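Local coordinates for Peptide/nickel transport system substrate-binding protein (Listeria monocytogenes serotype 1/2a, PDB 5KZT) that binds peptides outside the cell and probably delivers them to a membrane transporter for import, at residues 204-210 against 223-229; 230-234 against 374-378; 318-322 against 481-485. All coordinates share one frame; numbering follows the deposited sequence.

Interaction 1 of 3, residues 204-210 against 223-229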
loop_
_atom_site.group_PDB
_atom_site.type_symbol
_atom_site.label_atom_id
_atom_site.label_comp_id
_atom_site.label_asym_id
_atom_site.label_seq_id
_atom_site.Cartn_x
_atom_site.Cartn_y
_atom_site.Cartn_z
ATOM N N LYS A 204 -8.219 -17.810 -8.049
ATOM C CA LYS A 204 -7.415 -16.990 -8.949
ATOM C C LYS A 204 -8.217 -16.124 -9.917
ATOM O O LYS A 204 -7.642 -15.552 -10.847
ATOM C CB LYS A 204 -6.465 -17.891 -9.727
ATOM C CG LYS A 204 -5.559 -18.713 -8.830
ATOM C CD LYS A 204 -4.416 -19.334 -9.607
ATOM C CE LYS A 204 -4.912 -20.304 -10.670
ATOM N NZ LYS A 204 -3.765 -20.866 -11.463
ATOM N N LYS A 205 -9.529 -16.018 -9.685
ATOM C CA LYS A 205 -10.420 -15.198 -10.480
ATOM C C LYS A 205 -11.414 -14.499 -9.573
ATOM O O LYS A 205 -11.744 -14.986 -8.484
ATOM C CB LYS A 205 -11.145 -16.061 -11.520
ATOM C CG LYS A 205 -10.169 -16.640 -12.516
ATOM C CD LYS A 205 -10.786 -17.334 -13.718
ATOM C CE LYS A 205 -9.704 -18.133 -14.429
ATOM N NZ LYS A 205 -9.775 -17.948 -15.885
ATOM N N TRP A 206 -11.840 -13.328 -9.997
ATOM C CA TRP A 206 -12.941 -12.635 -9.371
ATOM C C TRP A 206 -13.494 -11.631 -10.362
ATOM O O TRP A 206 -12.866 -11.356 -11.395
ATOM C CB TRP A 206 -12.521 -11.951 -8.063
ATOM C CG TRP A 206 -11.348 -11.028 -8.160
ATOM C CD1 TRP A 206 -11.382 -9.695 -8.421
ATOM C CD2 TRP A 206 -9.960 -11.358 -7.958
ATOM N NE1 TRP A 206 -10.118 -9.177 -8.409
ATOM C CE2 TRP A 206 -9.225 -10.170 -8.122
ATOM C CE3 TRP A 206 -9.279 -12.535 -7.643
ATOM C CZ2 TRP A 206 -7.832 -10.118 -7.991
ATOM C CZ3 TRP A 206 -7.894 -12.492 -7.505
ATOM C CH2 TRP A 206 -7.182 -11.286 -7.689
ATOM N N THR A 207 -14.667 -11.090 -10.027
ATOM C CA THR A 207 -15.478 -10.316 -10.955
ATOM C C THR A 207 -16.091 -9.100 -10.273
ATOM O O THR A 207 -16.546 -9.192 -9.139
ATOM C CB THR A 207 -16.630 -11.179 -11.505
ATOM O OG1 THR A 207 -16.111 -12.444 -11.894
ATOM C CG2 THR A 207 -17.299 -10.536 -12.697
ATOM N N TYR A 208 -16.095 -7.970 -10.978
ATOM C CA TYR A 208 -16.811 -6.786 -10.548
ATOM C C TYR A 208 -18.018 -6.694 -11.435
ATOM O O TYR A 208 -17.883 -6.825 -12.656
ATOM C CB TYR A 208 -15.957 -5.535 -10.726
ATOM C CG TYR A 208 -14.691 -5.508 -9.894
ATOM C CD1 TYR A 208 -14.738 -5.227 -8.529
ATOM C CD2 TYR A 208 -13.436 -5.751 -10.466
ATOM C CE1 TYR A 208 -13.596 -5.198 -7.766
ATOM C CE2 TYR A 208 -12.281 -5.710 -9.695
ATOM C CZ TYR A 208 -12.379 -5.419 -8.346
ATOM O OH TYR A 208 -11.246 -5.380 -7.600
ATOM N N VAL A 209 -19.193 -6.476 -10.849
ATOM C CA VAL A 209 -20.396 -6.268 -11.649
ATOM C C VAL A 209 -21.009 -4.955 -11.224
ATOM O O VAL A 209 -21.052 -4.649 -10.034
ATOM C CB VAL A 209 -21.411 -7.424 -11.507
ATOM C CG1 VAL A 209 -22.593 -7.198 -12.432
ATOM C CG2 VAL A 209 -20.761 -8.753 -11.881
ATOM N N LYS A 210 -21.463 -4.169 -12.207
ATOM C CA LYS A 210 -22.093 -2.877 -11.923
ATOM C C LYS A 210 -23.171 -3.032 -10.844
ATOM O O LYS A 210 -24.052 -3.886 -10.953
ATOM C CB LYS A 210 -22.697 -2.263 -13.201
ATOM C CG LYS A 210 -23.483 -0.978 -12.960
ATOM C CD LYS A 210 -23.803 -0.219 -14.236
ATOM C CE LYS A 210 -24.792 0.892 -13.919
ATOM N NZ LYS A 210 -25.023 1.875 -15.006
ATOM N N LYS A 223 -20.431 -2.819 -17.441
ATOM C CA LYS A 223 -21.336 -3.751 -16.784
ATOM C C LYS A 223 -20.569 -4.823 -15.972
ATOM O O LYS A 223 -21.080 -5.317 -14.987
ATOM C CB LYS A 223 -22.343 -4.351 -17.784
ATOM C CG LYS A 223 -21.791 -5.365 -18.740
ATOM C CD LYS A 223 -22.803 -5.653 -19.851
ATOM C CE LYS A 223 -22.235 -6.680 -20.800
ATOM N NZ LYS A 223 -23.168 -7.048 -21.867
ATOM N N GLN A 224 -19.338 -5.155 -16.385
ATOM C CA GLN A 224 -18.584 -6.256 -15.784
ATOM C C GLN A 224 -17.076 -6.094 -16.005
ATOM O O GLN A 224 -16.639 -5.698 -17.088
ATOM C CB GLN A 224 -19.058 -7.603 -16.349
ATOM C CG GLN A 224 -18.422 -8.805 -15.663
ATOM C CD GLN A 224 -19.283 -10.045 -15.716
ATOM O OE1 GLN A 224 -20.509 -9.971 -15.592
ATOM N NE2 GLN A 224 -18.652 -11.201 -15.882
ATOM N N ILE A 225 -16.304 -6.368 -14.963
ATOM C CA ILE A 225 -14.838 -6.348 -15.041
ATOM C C ILE A 225 -14.370 -7.712 -14.537
ATOM O O ILE A 225 -14.649 -8.069 -13.407
ATOM C CB ILE A 225 -14.218 -5.194 -14.223
ATOM C CG1 ILE A 225 -14.810 -3.837 -14.634
ATOM C CG2 ILE A 225 -12.706 -5.184 -14.365
ATOM C CD1 ILE A 225 -14.561 -2.727 -13.624
ATOM N N ASN A 226 -13.702 -8.474 -15.394
ATOM C CA ASN A 226 -13.221 -9.815 -15.068
ATOM C C ASN A 226 -11.745 -9.718 -14.737
ATOM O O ASN A 226 -10.975 -9.108 -15.502
ATOM C CB ASN A 226 -13.394 -10.749 -16.265
ATOM C CG ASN A 226 -14.841 -10.861 -16.713
ATOM O OD1 ASN A 226 -15.717 -11.172 -15.901
ATOM N ND2 ASN A 226 -15.109 -10.609 -18.004
ATOM N N VAL A 227 -11.347 -10.320 -13.617
ATOM C CA VAL A 227 -9.951 -10.318 -13.185
ATOM C C VAL A 227 -9.457 -11.740 -13.017
ATOM O O VAL A 227 -10.164 -12.577 -12.444
ATOM C CB VAL A 227 -9.764 -9.571 -11.844
ATOM C CG1 VAL A 227 -8.286 -9.441 -11.524
ATOM C CG2 VAL A 227 -10.430 -8.207 -11.913
ATOM N N GLN A 228 -8.249 -12.006 -13.515
ATOM C CA GLN A 228 -7.577 -13.295 -13.303
ATOM C C GLN A 228 -6.143 -13.070 -12.855
ATOM O O GLN A 228 -5.480 -12.113 -13.259
ATOM C CB GLN A 228 -7.645 -14.170 -14.545
ATOM C CG GLN A 228 -6.988 -13.578 -15.763
ATOM C CD GLN A 228 -7.132 -14.462 -16.980
ATOM O OE1 GLN A 228 -6.598 -15.570 -17.021
ATOM N NE2 GLN A 228 -7.831 -13.968 -17.986
ATOM N N VAL A 229 -5.664 -13.965 -12.009
ATOM C CA VAL A 229 -4.287 -13.928 -11.562
ATOM C C VAL A 229 -3.340 -14.455 -12.636
ATOM O O VAL A 229 -3.524 -15.554 -13.152
ATOM C CB VAL A 229 -4.118 -14.702 -10.247
ATOM C CG1 VAL A 229 -2.653 -14.750 -9.835
ATOM C CG2 VAL A 229 -4.961 -14.035 -9.173
HETATM O O HOH W 1 -14.910 -13.165 -13.986
#
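Val227 lies over one face of the Trp206 indole: its CB is 3.8 Å from the centroid of the five-membered ring, a CH-pi contact, and its CG1 rests above the same ring system nearer the rim. Val229 meets the benzo end, with CG2 3.7 Å from CZ3 of Trp206. Tyr208 presents its edge to Ile225, whose CB lies near the plane of the phenol ring, while Val227 CG2 comes to Tyr208 CE2 at 3.8 Å from an oblique direction. Trp206 holds CG between its backbone N and carbonyl carbon (chi1 54°), a crowded position that folds the indole against the neighbouring strand. Beta-branched residues suit a strand, and their bulk at CB covers the surface beside the flat rings. Leu196, Phe194 and Val41 add to the same apolar face.

On the other face of the sheet, Thr207, Gln224 and Asn226 make a polar cluster. Gln224 NE2 donates to Asn226 OD1 at 2.9 Å, in the carbonyl plane and on a lone pair; a water also donates to this oxygen. Asn226 ND2 bonds to Asn18 OD1 on strand 16-21, and Thr207 OG1 to Asp198. Paired backbone bonds, such as Tyr208 N to Ile225 O at 2.8 Å, fix the register. Together the two segments form an antiparallel beta hairpin with a long connection, the central pair of a four-stranded mixed sheet.

Interaction 2 of 3, residues 230-234 against 374-378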
loop_
_atom_site.group_PDB
_atom_site.type_symbol
_atom_site.label_atom_id
_atom_site.label_comp_id
_atom_site.label_asym_id
_atom_site.label_seq_id
_atom_site.Cartn_x
_atom_site.Cartn_y
_atom_site.Cartn_z
ATOM N N VAL A 230 -2.342 -13.651 -12.983
ATOM C CA VAL A 230 -1.299 -14.025 -13.963
ATOM C C VAL A 230 0.017 -13.574 -13.358
ATOM O O VAL A 230 0.126 -12.440 -12.935
ATOM C CB VAL A 230 -1.473 -13.322 -15.331
ATOM C CG1 VAL A 230 -0.360 -13.755 -16.292
ATOM C CG2 VAL A 230 -2.840 -13.639 -15.940
ATOM N N GLN A 231 1.001 -14.459 -13.316
ATOM C CA GLN A 231 2.237 -14.196 -12.581
ATOM C C GLN A 231 3.486 -14.307 -13.431
ATOM O O GLN A 231 4.600 -14.446 -12.896
ATOM C CB GLN A 231 2.314 -15.164 -11.422
ATOM C CG GLN A 231 1.130 -15.019 -10.487
ATOM C CD GLN A 231 1.338 -15.787 -9.218
ATOM O OE1 GLN A 231 1.474 -17.008 -9.256
ATOM N NE2 GLN A 231 1.410 -15.079 -8.086
ATOM N N ASP A 232 3.303 -14.294 -14.747
ATOM C CA ASP A 232 4.416 -14.220 -15.662
ATOM C C ASP A 232 3.972 -13.509 -16.943
ATOM O O ASP A 232 2.854 -13.701 -17.432
ATOM C CB ASP A 232 5.012 -15.605 -15.922
ATOM C CG ASP A 232 4.251 -16.394 -16.952
ATOM O OD1 ASP A 232 3.260 -17.033 -16.562
ATOM O OD2 ASP A 232 4.644 -16.368 -18.148
ATOM N N SER A 233 4.859 -12.677 -17.463
ATOM C CA SER A 233 4.528 -11.781 -18.561
ATOM C C SER A 233 4.223 -12.510 -19.861
ATOM O O SER A 233 3.461 -12.018 -20.687
ATOM C CB SER A 233 5.672 -10.789 -18.770
ATOM O OG SER A 233 5.762 -9.926 -17.657
ATOM N N GLY A 234 4.844 -13.668 -20.060
ATOM C CA GLY A 234 4.588 -14.481 -21.252
ATOM C C GLY A 234 3.149 -14.934 -21.331
ATOM O O GLY A 234 2.501 -14.816 -22.373
ATOM N N ASP A 374 8.268 -12.388 -3.340
ATOM C CA ASP A 374 7.030 -12.963 -3.871
ATOM C C ASP A 374 7.309 -14.099 -4.855
ATOM O O ASP A 374 8.472 -14.418 -5.109
ATOM C CB ASP A 374 6.164 -11.855 -4.479
ATOM C CG ASP A 374 5.702 -10.858 -3.434
ATOM O OD1 ASP A 374 5.443 -11.274 -2.275
ATOM O OD2 ASP A 374 5.617 -9.657 -3.745
ATOM N N ASP A 375 6.245 -14.708 -5.387
ATOM C CA ASP A 375 6.345 -15.916 -6.209
ATOM C C ASP A 375 6.045 -15.697 -7.704
ATOM O O ASP A 375 5.712 -16.646 -8.406
ATOM C CB ASP A 375 5.450 -17.033 -5.627
ATOM C CG ASP A 375 3.941 -16.693 -5.656
ATOM O OD1 ASP A 375 3.542 -15.551 -5.945
ATOM O OD2 ASP A 375 3.143 -17.588 -5.369
ATOM N N THR A 376 6.164 -14.467 -8.186
ATOM C CA THR A 376 6.037 -14.202 -9.622
ATOM C C THR A 376 7.368 -14.546 -10.299
ATOM O O THR A 376 8.417 -14.668 -9.637
ATOM C CB THR A 376 5.668 -12.734 -9.905
ATOM O OG1 THR A 376 6.674 -11.866 -9.370
ATOM C CG2 THR A 376 4.324 -12.392 -9.282
ATOM N N GLU A 377 7.323 -14.718 -11.615
ATOM C CA GLU A 377 8.545 -14.932 -12.400
ATOM C C GLU A 377 9.551 -13.823 -12.147
ATOM O O GLU A 377 10.750 -14.081 -11.970
ATOM C CB GLU A 377 8.227 -14.995 -13.898
ATOM C CG GLU A 377 9.446 -15.226 -14.791
ATOM C CD GLU A 377 9.064 -15.475 -16.237
ATOM O OE1 GLU A 377 8.228 -14.732 -16.792
ATOM O OE2 GLU A 377 9.597 -16.431 -16.832
ATOM N N ASN A 378 9.074 -12.583 -12.131
ATOM C CA ASN A 378 9.997 -11.457 -11.965
ATOM C C ASN A 378 10.539 -11.342 -10.549
ATOM O O ASN A 378 11.663 -10.903 -10.362
ATOM C CB ASN A 378 9.380 -10.120 -12.404
ATOM C CG ASN A 378 10.445 -9.070 -12.713
ATOM O OD1 ASN A 378 11.251 -9.243 -13.636
ATOM N ND2 ASN A 378 10.461 -7.986 -11.944
HETATM O O HOH W 2 6.449 -11.819 -13.308
HETATM O O HOH W 3 6.874 -15.353 -19.178
HETATM O O HOH W 4 7.504 -12.252 -16.020
#
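Gln231 reaches across to Thr376 and Asp375, its CB meeting the first and its amide end the second. CB lies 4.0 Å from the CG2 methyl of Thr376. With CG beside the backbone N (chi1 -59°) and the chain extended beyond it, the amide is carried past that methyl to Asp375, where NE2 gives a weak, bent bond of 3.1 Å to Asp375 OD1. The amide and carboxylate planes are nearly perpendicular. The same NE2 has a stronger partner in the carbonyl of Ser22, so a glutamine suits the place: its amide nitrogen carries two N-H groups and can serve a carbonyl and a carboxylate together.

The backbone of Gln231 carries the firmer link. Its O receives Glu377 N at 3.0 Å in an almost straight bond (173°), and a water joins that carbonyl to Asn378 N. Two N-H groups at the start of helix 377-393 are thus served by the one carbonyl, Glu377 N directly and Asn378 N through the water. Both segments begin a helix, and each supplies its own N-cap: Asp232 for helix 233-241, with OD1 also bonded to Thr235 OG1, and Thr376, whose OG1 takes Ala379 N. Short polar side chains fit this role because they fold back on the helix start. Thr376 and Asp374 also border the bound peptide, Asp374 OD2 bonding to its backbone.

Glu377 OE1 approaches Asp232 CB at 3.4 Å and stands 4.2 Å from Asp232 OD2. One water donates to both of these carboxylate oxygens while accepting from Gly234 N, and another links Glu377 OE1 with Ser233 N. The two like charges are therefore probably eased by shared waters and by the positive ends of the two helix dipoles.

Interaction 3 of 3, residues 318-322 against 481-485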
loop_
_atom_site.group_PDB
_atom_site.type_symbol
_atom_site.label_atom_id
_atom_site.label_comp_id
_atom_site.label_asym_id
_atom_site.label_seq_id
_atom_site.Cartn_x
_atom_site.Cartn_y
_atom_site.Cartn_z
ATOM N N ALA A 318 16.536 3.912 -5.972
ATOM C CA ALA A 318 16.076 4.727 -4.867
ATOM C C ALA A 318 17.203 4.799 -3.854
ATOM O O ALA A 318 17.800 3.771 -3.516
ATOM C CB ALA A 318 14.853 4.094 -4.232
ATOM N N ASN A 319 17.494 6.012 -3.397
ATOM C CA ASN A 319 18.408 6.263 -2.275
ATOM C C ASN A 319 17.704 7.056 -1.170
ATOM O O ASN A 319 18.338 7.759 -0.359
ATOM C CB ASN A 319 19.622 7.009 -2.789
ATOM C CG ASN A 319 20.368 6.231 -3.851
ATOM O OD1 ASN A 319 20.421 6.635 -5.010
ATOM N ND2 ASN A 319 20.932 5.117 -3.474
ATOM N N ASN A 320 16.373 6.951 -1.176
ATOM C CA ASN A 320 15.477 7.543 -0.208
ATOM C C ASN A 320 14.278 6.611 -0.040
ATOM O O ASN A 320 13.842 5.934 -0.991
ATOM C CB ASN A 320 14.936 8.880 -0.684
ATOM C CG ASN A 320 16.021 9.901 -0.941
ATOM O OD1 ASN A 320 16.633 9.902 -2.004
ATOM N ND2 ASN A 320 16.265 10.770 0.036
ATOM N N LEU A 321 13.713 6.608 1.156
ATOM C CA LEU A 321 12.435 5.965 1.408
ATOM C C LEU A 321 11.299 6.715 0.728
ATOM O O LEU A 321 10.417 6.104 0.101
ATOM C CB LEU A 321 12.172 5.896 2.912
ATOM C CG LEU A 321 10.798 5.401 3.309
ATOM C CD1 LEU A 321 10.524 4.027 2.720
ATOM C CD2 LEU A 321 10.670 5.417 4.827
ATOM N N VAL A 322 11.310 8.039 0.870
ATOM C CA VAL A 322 10.310 8.898 0.252
ATOM C C VAL A 322 10.654 9.006 -1.238
ATOM O O VAL A 322 11.796 9.251 -1.580
ATOM C CB VAL A 322 10.250 10.286 0.921
ATOM C CG1 VAL A 322 9.324 11.229 0.153
ATOM C CG2 VAL A 322 9.826 10.152 2.386
ATOM N N GLU A 481 14.651 11.055 7.976
ATOM C CA GLU A 481 15.119 10.077 7.004
ATOM C C GLU A 481 16.608 9.768 7.183
ATOM O O GLU A 481 17.049 8.626 6.984
ATOM C CB GLU A 481 14.806 10.505 5.560
ATOM C CG GLU A 481 14.958 9.341 4.579
ATOM C CD GLU A 481 14.525 9.671 3.160
ATOM O OE1 GLU A 481 13.747 8.894 2.589
ATOM O OE2 GLU A 481 14.969 10.694 2.609
ATOM N N LYS A 482 17.387 10.781 7.547
ATOM C CA LYS A 482 18.812 10.559 7.838
ATOM C C LYS A 482 19.042 9.587 8.993
ATOM O O LYS A 482 19.942 8.744 8.938
ATOM C CB LYS A 482 19.516 11.866 8.142
ATOM C CG LYS A 482 21.026 11.727 8.074
ATOM C CD LYS A 482 21.733 12.955 8.624
ATOM C CE LYS A 482 23.226 12.731 8.678
ATOM N NZ LYS A 482 23.671 11.980 9.884
ATOM N N ILE A 483 18.218 9.711 10.023
ATOM C CA ILE A 483 18.282 8.817 11.180
ATOM C C ILE A 483 17.973 7.376 10.739
ATOM O O ILE A 483 18.703 6.440 11.049
ATOM C CB ILE A 483 17.287 9.251 12.288
ATOM C CG1 ILE A 483 17.643 10.641 12.818
ATOM C CG2 ILE A 483 17.308 8.244 13.441
ATOM C CD1 ILE A 483 16.617 11.226 13.746
ATOM N N LEU A 484 16.887 7.220 10.004
ATOM C CA LEU A 484 16.414 5.894 9.576
ATOM C C LEU A 484 17.438 5.174 8.688
ATOM O O LEU A 484 17.712 3.991 8.879
ATOM C CB LEU A 484 15.091 6.033 8.822
ATOM C CG LEU A 484 14.354 4.765 8.427
ATOM C CD1 LEU A 484 13.766 4.105 9.655
ATOM C CD2 LEU A 484 13.255 5.041 7.405
ATOM N N LEU A 485 17.989 5.915 7.729
ATOM C CA LEU A 485 18.799 5.335 6.674
ATOM C C LEU A 485 20.294 5.444 6.966
ATOM O O LEU A 485 20.919 4.445 7.275
ATOM C CB LEU A 485 18.430 5.969 5.314
ATOM C CG LEU A 485 16.958 5.801 4.923
ATOM C CD1 LEU A 485 16.674 6.450 3.573
ATOM C CD2 LEU A 485 16.517 4.334 4.919
#
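Glu481 extends from helix 471-487 to grip the loop at Asn320, Leu321 and Val322, in the lobe of the substrate-binding-protein fold built round the large mixed sheet. Its OE1 takes two consecutive backbone amides: Val322 N at 3.1 Å, nearly along the C-O axis, and Leu321 N at 2.7 Å in a weak, strongly bent bond. OE2 receives Asn320 ND2 at 2.9 Å, a straight bond (172°) lying in the asparagine amide plane but arriving from above the carboxylate. A glutamate suits the place because its two oxygens can hold three N-H groups of an irregular, buried segment; several donors would probably favour its ionised form.

Its reach comes from torsions: CG anti to the backbone N (chi1 -165°) and an extended chain beyond. Ser340 OG also bonds to OE2, and Asn320 ND2 has a second acceptor in Gly341 O, so the C-terminal end of helix 336-340 and the residue after it steady both partners. Tyr336 packs on Glu481 and Val322.

Beside the polar grip, leucines pack between loop and helix. Leu485 places CD1 3.8 Å from Leu321 N, and also rests on Ile491 and Pro493 of strand 491-503. Three residues on from Glu481, methyl meets methyl: Leu484 CD2 lies 3.7 Å from Leu321 CD2.

Overall arrangement
From the N terminus, interaction 1 comes first: residues 204-210 and 223-229 close a short loop with no helix or strand inside it. The chain then runs directly from strand 224-229 into 230-234, where interaction 2 opens; it closes 140 residues later at 374-378. Before that, segment 318-322 opens interaction 3, which waits for 481-485. Interactions 2 and 3 therefore cross, while interaction 1 stands in series before both. The first ties two central strands of the four-stranded sheet, the second joins the starts of helices 233-241 and 377-393, and the third joins a loop to helix 471-487. Interactions 1 and 3, centres about 38 Å apart, lie on opposite sides of the chain's centre.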